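Local coordinates for voltage-sensor containing phosphatase (Ciona intestinalis, PDB 3V0D), which probably dephosphorylates phosphoinositide lipids under the control of a membrane-voltage sensor, using a PTEN-like phosphatase domain joined to a C2 domain, at residues S221-Q226 with C237-G242; N244-Y249 with E259-P264. The protein carries 1 engineered substitution. All blocks are in the same frame, centred on the assembly; numbering follows the deposited sequence.

Overall arrangement
Interactions 1 and 2 show how the two sheets of a beta sandwich can be tied together by consecutive hairpins. Both lie in the PTEN-type C2 domain, their centres about 25 and 27 Å from the centre of the chain. Interaction 1 is at the open end of hairpin 223-229/232-238 in the four-stranded sheet, and interaction 2 at the open end of hairpin 245-250/255-260 in the five-stranded one. The chain crosses between the sheets through residues 239-244, which brings the two contact centres within about 9 Å of each other. They touch directly: Cys-245 SG packs 3.2 Å from Lys-238 O, and Cys-237 SG lies 3.5 Å from Asn-244 O. Catalysis is expected in the separate tensin-type phosphatase domain.

Interaction 1. Residues S221-Q226 with C237-G242; sequences SDLSMQ and CKFAEG
Leu-223, Met-225 and Phe-239 meet where the antiparallel hairpin 223-229/232-238 of the C2 beta sandwich opens and its second strand turns away. Met-225 and Cys-237 form a hydrogen-bonded pair: Met-225 N reaches Cys-237 O at 2.8 Å, and Cys-237 N bonds back to Met-225 O. Phe-239 N adds a third bond, 3.1 Å to Leu-223 O, although its residue has already left the strand. The CG of Phe-239 is anti to its own carbonyl carbon (chi1 -68°), and the carbonyl carbon of Leu-223 sits above one face of the ring, offset toward the rim. Leu-223 CB touches Phe-239 CD2 at 3.7 Å, while Met-225 CB approaches Phe-239 CE1 obliquely at 3.9 Å. Beyond CB, Met-225 runs out extended to SD and then bends at chi3 (73°), and its CE comes 4.1 Å from Cys-237 SG. Toward the sandwich interior, Val-207 of strand 202-210 touches both Met-225 and Phe-239. Ser-224 and Lys-238 occupy the other face as a non-hydrogen-bonded pair. Past the last bridge a water takes over, accepting from Ala-240 N at 2.9 Å and donating toward Ser-221 O and Leu-223 O, and Ala-240 CB rests 3.3 Å from Ser-221 O.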
loop_
_atom_site.group_PDB
_atom_site.type_symbol
_atom_site.label_atom_id
_atom_site.label_comp_id
_atom_site.label_asym_id
_atom_site.label_seq_id
_atom_site.Cartn_x
_atom_site.Cartn_y
_atom_site.Cartn_z
ATOM N N SER A 221 14.963 -20.916 -11.057
ATOM C CA SER A 221 14.692 -21.230 -12.444
ATOM C C SER A 221 13.248 -20.977 -12.848
ATOM O O SER A 221 12.977 -20.808 -14.038
ATOM C CB SER A 221 15.075 -22.683 -12.762
ATOM O OG SER A 221 14.257 -23.610 -12.054
ATOM N N ASP A 222 12.315 -20.980 -11.896
ATOM C CA ASP A 222 10.919 -20.718 -12.201
ATOM C C ASP A 222 10.575 -19.222 -12.223
ATOM O O ASP A 222 9.466 -18.879 -12.608
ATOM C CB ASP A 222 10.004 -21.413 -11.175
ATOM C CG ASP A 222 10.384 -21.080 -9.732
ATOM O OD1 ASP A 222 11.498 -21.464 -9.327
ATOM O OD2 ASP A 222 9.586 -20.426 -9.021
ATOM N N LEU A 223 11.487 -18.358 -11.783
ATOM C CA LEU A 223 11.138 -16.979 -11.478
ATOM C C LEU A 223 11.338 -16.014 -12.638
ATOM O O LEU A 223 12.258 -16.158 -13.462
ATOM C CB LEU A 223 11.947 -16.486 -10.268
ATOM C CG LEU A 223 11.666 -17.193 -8.933
ATOM C CD1 LEU A 223 12.605 -16.668 -7.860
ATOM C CD2 LEU A 223 10.208 -17.054 -8.502
ATOM N N SER A 224 10.513 -14.982 -12.615
ATOM C CA SER A 224 10.698 -13.814 -13.465
ATOM C C SER A 224 10.401 -12.586 -12.611
ATOM O O SER A 224 9.741 -12.675 -11.573
ATOM C CB SER A 224 9.822 -13.876 -14.718
ATOM O OG SER A 224 8.483 -14.106 -14.375
ATOM N N MET A 225 10.885 -11.434 -13.066
ATOM C CA MET A 225 10.741 -10.187 -12.316
ATOM C C MET A 225 10.288 -9.102 -13.275
ATOM O O MET A 225 10.912 -8.901 -14.318
ATOM C CB MET A 225 12.070 -9.791 -11.669
ATOM C CG MET A 225 11.978 -8.544 -10.809
ATOM S SD MET A 225 13.553 -8.027 -10.123
ATOM C CE MET A 225 14.339 -7.369 -11.591
ATOM N N GLN A 226 9.218 -8.412 -12.911
ATOM C CA GLN A 226 8.681 -7.310 -13.693
ATOM C C GLN A 226 8.838 -6.030 -12.896
ATOM O O GLN A 226 8.480 -5.966 -11.714
ATOM C CB GLN A 226 7.198 -7.564 -13.951
ATOM C CG GLN A 226 6.552 -6.531 -14.859
ATOM C CD GLN A 226 5.060 -6.696 -14.899
ATOM O OE1 GLN A 226 4.398 -6.719 -13.858
ATOM N NE2 GLN A 226 4.493 -6.778 -16.108
ATOM N N CYS A 237 12.367 -9.481 -16.692
ATOM C CA CYS A 237 13.516 -10.385 -16.645
ATOM C C CYS A 237 13.012 -11.801 -16.414
ATOM O O CYS A 237 12.211 -12.025 -15.516
ATOM C CB CYS A 237 14.434 -10.039 -15.477
ATOM S SG CYS A 237 15.068 -8.329 -15.503
ATOM N N LYS A 238 13.493 -12.752 -17.206
ATOM C CA LYS A 238 13.109 -14.163 -17.039
ATOM C C LYS A 238 14.392 -14.911 -16.723
ATOM O O LYS A 238 15.312 -14.969 -17.538
ATOM C CB LYS A 238 12.397 -14.722 -18.280
ATOM C CG LYS A 238 11.251 -13.843 -18.759
ATOM C CD LYS A 238 10.552 -14.434 -19.958
ATOM C CE LYS A 238 9.473 -13.503 -20.451
ATOM N NZ LYS A 238 8.663 -14.089 -21.540
ATOM N N PHE A 239 14.468 -15.430 -15.504
ATOM C CA PHE A 239 15.767 -15.821 -14.947
ATOM C C PHE A 239 16.402 -17.025 -15.639
ATOM O O PHE A 239 17.583 -16.977 -15.977
ATOM C CB PHE A 239 15.625 -16.113 -13.447
ATOM C CG PHE A 239 15.313 -14.912 -12.564
ATOM C CD1 PHE A 239 15.107 -13.613 -13.063
ATOM C CD2 PHE A 239 15.223 -15.123 -11.187
ATOM C CE1 PHE A 239 14.824 -12.560 -12.189
ATOM C CE2 PHE A 239 14.918 -14.096 -10.325
ATOM C CZ PHE A 239 14.722 -12.810 -10.823
ATOM N N ALA A 240 15.651 -18.108 -15.825
ATOM C CA ALA A 240 16.258 -19.334 -16.380
ATOM C C ALA A 240 16.847 -19.078 -17.759
ATOM O O ALA A 240 17.908 -19.606 -18.113
ATOM C CB ALA A 240 15.234 -20.455 -16.450
ATOM N N GLU A 241 16.127 -18.288 -18.546
ATOM C CA GLU A 241 16.448 -18.097 -19.953
ATOM C C GLU A 241 17.462 -16.985 -20.198
ATOM O O GLU A 241 17.987 -16.852 -21.315
ATOM C CB GLU A 241 15.185 -17.855 -20.785
ATOM C CG GLU A 241 14.139 -18.960 -20.646
ATOM C CD GLU A 241 13.176 -18.772 -19.432
ATOM O OE1 GLU A 241 13.394 -17.933 -18.499
ATOM O OE2 GLU A 241 12.163 -19.513 -19.428
ATOM N N GLY A 242 17.710 -16.150 -19.196
ATOM C CA GLY A 242 18.609 -15.018 -19.402
ATOM C C GLY A 242 17.974 -13.895 -20.202
ATOM O O GLY A 242 18.670 -13.113 -20.807
HETATM O O HOH W 1 12.855 -18.295 -15.097
#

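Interaction 2. Residues N244-Y249 with E259-P264; sequences NCALQY and EVKNCP
At the open end of the antiparallel hairpin 245-250/255-260, on the edge of the five-stranded sheet of the C2 sandwich, Asn-244 and Asn-262 join side chains just past the last bridge. Ala-246 and Glu-259 are the hydrogen-bonded pair there, with Ala-246 N to Glu-259 O at 3.0 Å and Glu-259 N to Ala-246 O at 2.9 Å. Next comes the non-hydrogen-bonded pair Cys-245 and Val-260, both directed into the sandwich; Cys-245 CA makes a CA-H...O contact with Glu-259 O. Lys-261 N then bonds to Asn-244 O at 2.9 Å, approaching from above the carbonyl plane, 49° out of it. In both asparagines CG is anti to the carbonyl carbon (chi1 -69° in Asn-244). The two side chains cross at about a right angle with their amide planes 81° apart. Asn-262 ND2 donates to Asn-244 OD1 at 3.0 Å; the acceptor lies close to the amide plane of Asn-262, whereas the donor is tilted from that of Asn-244. On the face of Ala-246 and Glu-259, Lys-261 stretches its extended aliphatic chain over the backbone of Cys-245, with CE 3.9 Å from Cys-245 O and 4.2 Å from Ala-246 CB. On the inner side Val-260 packs against Leu-235 and Cys-237 of the facing sheet. With OD1 accepting from Asn-262 ND2 and ND2 donating to Leu-236 O in that sheet, the two bonds define which end of the Asn-244 amide is oxygen and which nitrogen, and they link the end of this hairpin to the opposite sheet.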
loop_
_atom_site.group_PDB
_atom_site.type_symbol
_atom_site.label_atom_id
_atom_site.label_comp_id
_atom_site.label_asym_id
_atom_site.label_seq_id
_atom_site.Cartn_x
_atom_site.Cartn_y
_atom_site.Cartn_z
ATOM N N ASN A 244 16.904 -10.485 -20.519
ATOM C CA ASN A 244 17.315 -9.273 -19.794
ATOM C C ASN A 244 17.983 -9.562 -18.451
ATOM O O ASN A 244 17.904 -8.734 -17.537
ATOM C CB ASN A 244 16.155 -8.288 -19.582
ATOM C CG ASN A 244 15.684 -7.647 -20.844
ATOM O OD1 ASN A 244 16.488 -7.261 -21.715
ATOM N ND2 ASN A 244 14.368 -7.483 -20.952
ATOM N N CYS A 245 18.709 -10.679 -18.323
ATOM C CA CYS A 245 19.327 -10.974 -17.034
ATOM C C CYS A 245 20.321 -12.117 -17.175
ATOM O O CYS A 245 20.454 -12.719 -18.235
ATOM C CB CYS A 245 18.258 -11.318 -15.963
ATOM S SG CYS A 245 17.393 -12.850 -16.293
ATOM N N ALA A 246 21.009 -12.403 -16.076
ATOM C CA ALA A 246 21.902 -13.558 -15.974
ATOM C C ALA A 246 21.831 -14.105 -14.559
ATOM O O ALA A 246 22.210 -13.431 -13.600
ATOM C CB ALA A 246 23.326 -13.186 -16.337
ATOM N N LEU A 247 21.342 -15.329 -14.422
ATOM C CA LEU A 247 21.113 -15.956 -13.131
ATOM C C LEU A 247 22.284 -16.786 -12.650
ATOM O O LEU A 247 22.857 -17.550 -13.426
ATOM C CB LEU A 247 19.916 -16.898 -13.290
ATOM C CG LEU A 247 19.534 -17.798 -12.109
ATOM C CD1 LEU A 247 19.058 -16.970 -10.949
ATOM C CD2 LEU A 247 18.478 -18.819 -12.518
ATOM N N GLN A 248 22.589 -16.664 -11.359
ATOM C CA GLN A 248 23.522 -17.560 -10.669
ATOM C C GLN A 248 22.839 -18.118 -9.413
ATOM O O GLN A 248 22.233 -17.381 -8.639
ATOM C CB GLN A 248 24.833 -16.830 -10.311
ATOM C CG GLN A 248 25.839 -17.694 -9.537
ATOM C CD GLN A 248 27.137 -16.970 -9.114
ATOM O OE1 GLN A 248 27.281 -15.751 -9.265
ATOM N NE2 GLN A 248 28.084 -17.733 -8.565
ATOM N N TYR A 249 22.901 -19.430 -9.236
ATOM C CA TYR A 249 22.358 -20.086 -8.062
ATOM C C TYR A 249 23.518 -20.636 -7.240
ATOM O O TYR A 249 24.431 -21.270 -7.800
ATOM C CB TYR A 249 21.433 -21.229 -8.497
ATOM C CG TYR A 249 21.042 -22.182 -7.399
ATOM C CD1 TYR A 249 20.400 -21.740 -6.244
ATOM C CD2 TYR A 249 21.291 -23.539 -7.526
ATOM C CE1 TYR A 249 20.038 -22.630 -5.225
ATOM C CE2 TYR A 249 20.927 -24.429 -6.534
ATOM C CZ TYR A 249 20.298 -23.976 -5.388
ATOM O OH TYR A 249 19.944 -24.884 -4.406
ATOM N N GLU A 259 22.044 -10.793 -12.352
ATOM C CA GLU A 259 22.354 -9.537 -12.966
ATOM C C GLU A 259 21.156 -9.097 -13.781
ATOM O O GLU A 259 20.620 -9.891 -14.560
ATOM C CB GLU A 259 23.565 -9.668 -13.858
ATOM C CG GLU A 259 23.901 -8.374 -14.548
ATOM C CD GLU A 259 24.992 -8.509 -15.562
ATOM O OE1 GLU A 259 25.656 -9.569 -15.612
ATOM O OE2 GLU A 259 25.188 -7.531 -16.308
ATOM N N VAL A 260 20.723 -7.858 -13.583
ATOM C CA VAL A 260 19.602 -7.296 -14.309
ATOM C C VAL A 260 20.172 -6.430 -15.424
ATOM O O VAL A 260 20.969 -5.524 -15.158
ATOM C CB VAL A 260 18.718 -6.499 -13.348
ATOM C CG1 VAL A 260 17.624 -5.736 -14.100
ATOM C CG2 VAL A 260 18.115 -7.428 -12.287
ATOM N N LYS A 261 19.772 -6.712 -16.663
ATOM C CA LYS A 261 20.294 -6.009 -17.826
ATOM C C LYS A 261 19.231 -5.110 -18.432
ATOM O O LYS A 261 18.030 -5.422 -18.388
ATOM C CB LYS A 261 20.754 -7.031 -18.870
ATOM C CG LYS A 261 21.828 -7.983 -18.373
ATOM C CD LYS A 261 22.128 -9.008 -19.467
ATOM C CE LYS A 261 23.128 -10.025 -19.029
ATOM N NZ LYS A 261 23.379 -10.996 -20.132
ATOM N N ASN A 262 19.698 -4.004 -19.020
ATOM C CA ASN A 262 18.861 -3.141 -19.846
ATOM C C ASN A 262 17.778 -2.409 -19.070
ATOM O O ASN A 262 16.803 -1.958 -19.653
ATOM C CB ASN A 262 18.258 -3.913 -21.018
ATOM C CG ASN A 262 19.303 -4.620 -21.823
ATOM O OD1 ASN A 262 20.320 -4.037 -22.176
ATOM N ND2 ASN A 262 19.075 -5.892 -22.103
ATOM N N CYS A 263 17.942 -2.235 -17.756
ATOM C CA CYS A 263 16.928 -1.476 -17.025
ATOM C C CYS A 263 16.926 -0.023 -17.497
ATOM O O CYS A 263 17.976 0.604 -17.558
ATOM C CB CYS A 263 17.235 -1.514 -15.542
ATOM S SG CYS A 263 15.922 -0.825 -14.503
ATOM N N PRO A 264 15.739 0.539 -17.786
ATOM C CA PRO A 264 15.692 1.967 -18.089
ATOM C C PRO A 264 15.878 2.774 -16.810
ATOM O O PRO A 264 15.820 2.242 -15.691
ATOM C CB PRO A 264 14.267 2.152 -18.634
ATOM C CG PRO A 264 13.480 1.112 -17.932
ATOM C CD PRO A 264 14.408 -0.078 -17.852
#